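Local coordinates for protein iminosuccinate reductase (Paracoccus denitrificans, PDB 6RQA) that reduces iminosuccinate to L-aspartate with NADH, regenerating the amino group donor for the beta-hydroxyaspartate cycle of glyoxylate assimilation, at residues Ile237-Thr242 / Lys247-Pro252. Numbering follows the deposited sequence.
With NAD (nicotinamide-adenine-dinucleotide), chain C.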
# COMPACT_ATOMS: atom_id res chain seq x y z
N ILE A 237 -3.27 -30.20 11.62
CA ILE A 237 -4.30 -29.17 11.73
C ILE A 237 -3.86 -27.98 10.90
O ILE A 237 -2.86 -27.32 11.22
CB ILE A 237 -4.54 -28.77 13.19
CG1 ILE A 237 -4.82 -30.00 14.05
CG2 ILE A 237 -5.70 -27.78 13.29
CD1 ILE A 237 -4.99 -29.70 15.53
N ALA A 238 -4.61 -27.69 9.84
CA ALA A 238 -4.35 -26.53 8.99
C ALA A 238 -5.28 -25.41 9.46
O ALA A 238 -6.42 -25.28 9.00
CB ALA A 238 -4.56 -26.86 7.52
N ALA A 239 -4.78 -24.59 10.39
CA ALA A 239 -5.55 -23.48 10.93
C ALA A 239 -5.45 -22.29 9.99
O ALA A 239 -4.39 -21.66 9.88
CB ALA A 239 -5.06 -23.12 12.33
N MET A 240 -6.55 -21.98 9.30
CA MET A 240 -6.55 -20.93 8.28
C MET A 240 -7.44 -19.75 8.63
O MET A 240 -7.36 -18.72 7.94
CB MET A 240 -7.00 -21.51 6.93
CG MET A 240 -6.28 -22.78 6.52
SD MET A 240 -4.52 -22.54 6.24
CE MET A 240 -4.54 -21.36 4.89
N GLY A 241 -8.28 -19.84 9.66
CA GLY A 241 -9.26 -18.81 9.94
C GLY A 241 -8.72 -17.58 10.64
O GLY A 241 -9.12 -16.46 10.30
N THR A 242 -7.83 -17.76 11.61
CA THR A 242 -7.35 -16.65 12.43
C THR A 242 -6.32 -15.85 11.66
O THR A 242 -5.18 -16.30 11.46
CB THR A 242 -6.77 -17.17 13.74
OG1 THR A 242 -7.78 -17.90 14.46
CG2 THR A 242 -6.29 -16.01 14.60
N LYS A 247 -8.98 -12.90 16.94
CA LYS A 247 -9.61 -14.12 16.48
C LYS A 247 -8.94 -15.34 17.11
O LYS A 247 -7.76 -15.30 17.49
CB LYS A 247 -9.55 -14.23 14.96
CG LYS A 247 -10.48 -13.27 14.23
CD LYS A 247 -10.36 -13.43 12.72
CE LYS A 247 -11.30 -12.48 11.99
NZ LYS A 247 -11.15 -12.59 10.51
N GLN A 248 -9.70 -16.42 17.23
CA GLN A 248 -9.20 -17.64 17.85
C GLN A 248 -10.02 -18.82 17.37
O GLN A 248 -11.25 -18.74 17.31
CB GLN A 248 -9.24 -17.54 19.38
CG GLN A 248 -8.67 -18.76 20.09
CD GLN A 248 -8.76 -18.64 21.60
OE1 GLN A 248 -9.42 -17.74 22.12
NE2 GLN A 248 -8.10 -19.55 22.30
N GLU A 249 -9.34 -19.91 17.05
CA GLU A 249 -9.98 -21.16 16.64
C GLU A 249 -9.62 -22.33 17.53
O GLU A 249 -10.48 -23.18 17.80
CB GLU A 249 -9.62 -21.50 15.19
CG GLU A 249 -10.34 -20.67 14.14
CD GLU A 249 -10.05 -21.14 12.73
OE1 GLU A 249 -8.87 -21.43 12.44
OE2 GLU A 249 -10.99 -21.23 11.92
N LEU A 250 -8.38 -22.41 18.00
CA LEU A 250 -7.87 -23.58 18.69
C LEU A 250 -7.67 -23.30 20.17
O LEU A 250 -7.59 -22.15 20.61
CB LEU A 250 -6.55 -24.05 18.07
CG LEU A 250 -6.61 -25.01 16.87
CD1 LEU A 250 -7.46 -24.46 15.73
CD2 LEU A 250 -5.20 -25.30 16.38
N ASP A 251 -7.58 -24.37 20.94
CA ASP A 251 -7.21 -24.28 22.34
C ASP A 251 -5.71 -23.99 22.43
O ASP A 251 -4.91 -24.74 21.84
CB ASP A 251 -7.56 -25.58 23.07
CG ASP A 251 -7.32 -25.50 24.56
OD1 ASP A 251 -7.07 -24.40 25.09
OD2 ASP A 251 -7.39 -26.56 25.22
N PRO A 252 -5.29 -22.93 23.12
CA PRO A 252 -3.85 -22.67 23.25
C PRO A 252 -3.06 -23.83 23.83
O PRO A 252 -1.87 -23.97 23.51
CB PRO A 252 -3.80 -21.44 24.18
CG PRO A 252 -5.10 -20.75 23.92
CD PRO A 252 -6.11 -21.83 23.68
PA NAD C . -17.54 -16.78 6.04
O1A NAD C . -18.10 -15.74 6.97
O2A NAD C . -18.02 -17.25 4.70
O5B NAD C . -17.85 -18.17 7.02
C5B NAD C . -17.52 -17.83 8.31
C4B NAD C . -17.70 -19.05 9.18
O4B NAD C . -17.20 -18.74 10.47
C3B NAD C . -19.21 -19.25 9.31
O3B NAD C . -19.54 -20.11 8.27
C2B NAD C . -19.32 -19.90 10.69
O2B NAD C . -19.16 -21.28 10.63
C1B NAD C . -18.07 -19.32 11.45
N9A NAD C . -18.45 -18.22 12.35
C8A NAD C . -19.08 -16.99 12.06
N7A NAD C . -19.27 -16.24 13.15
C5A NAD C . -18.74 -17.02 14.20
C6A NAD C . -18.64 -16.79 15.60
N6A NAD C . -19.10 -15.63 16.13
N1A NAD C . -18.07 -17.74 16.41
C2A NAD C . -17.62 -18.88 15.80
N3A NAD C . -17.65 -19.23 14.50
C4A NAD C . -18.23 -18.26 13.72
O3 NAD C . -15.98 -16.38 6.18
PN NAD C . -15.04 -16.93 5.02
O1N NAD C . -15.14 -18.36 4.56
O2N NAD C . -14.85 -15.68 4.24
O5D NAD C . -13.40 -16.98 5.72
C5D NAD C . -13.55 -17.32 7.03
C4D NAD C . -12.27 -17.00 7.75
O4D NAD C . -11.17 -17.23 6.85
C3D NAD C . -12.29 -15.47 8.06
O3D NAD C . -11.97 -15.35 9.40
C2D NAD C . -11.18 -14.92 7.15
O2D NAD C . -10.39 -13.94 7.74
C1D NAD C . -10.28 -16.18 7.06
N1N NAD C . -9.40 -16.08 5.83
C2N NAD C . -8.11 -16.49 6.00
C3N NAD C . -7.23 -16.43 4.91
C7N NAD C . -5.84 -16.91 5.18
O7N NAD C . -4.97 -16.89 4.31
N7N NAD C . -5.57 -17.36 6.45
C4N NAD C . -7.68 -15.96 3.68
C5N NAD C . -9.00 -15.54 3.55
C6N NAD C . -9.87 -15.61 4.64
O HOH W 1 -6.64 -20.21 12.56
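Glu249 OE1 accepts the backbone N-H of Gly241 at 3.3 Å from N to OE1, a bent bond (142° at the hydrogen) that meets the carboxylate from above its plane. Glycine suits the turn because a side chain on it would point at this carboxylate. With CG beside its own backbone N (chi1 -76°) and the chain extended beyond, Glu249 passes alongside Thr242 into the buried interior, where Ser217 OG also bonds OE1 and Thr219 N bonds OE2. A water accepts from Thr242 N and lies close to OE1. An alanine in place of Glu249 would probably leave the N-H groups of Gly241 and Thr219 without their acceptor. Beta-branched Thr242 suits its place, setting CG2 against Lys247 O and CB while OG1 bonds Glu273. Back along the strand the close packing is apolar: Leu250 CD2 meets Ile237 CG2 tip to tip at 4.0 Å, and the small methyl of Ala239 touches both Leu250 CD1 and Glu249 OE1. Strand 235-239 belongs to the parallel sheet of the Rossmann-type NAD domain of the ornithine cyclodeaminase/mu-crystallin family, and the turn at its C-terminal end receives the cofactor. Here Met240 O takes the nicotinamide amide N7N at 2.7 Å, and Gly241 O takes the ribose hydroxyl O3D. The partly exposed side is looser: Lys247, long and charged, runs extended beyond CG past Gly241 O to hydrogen-bond O3D through NZ (3.1 Å) and form a salt bridge with Asp243. Gln248, turned away from 237-242, runs out extended, its NE2 bonding Leu250 O at 3.1 Å.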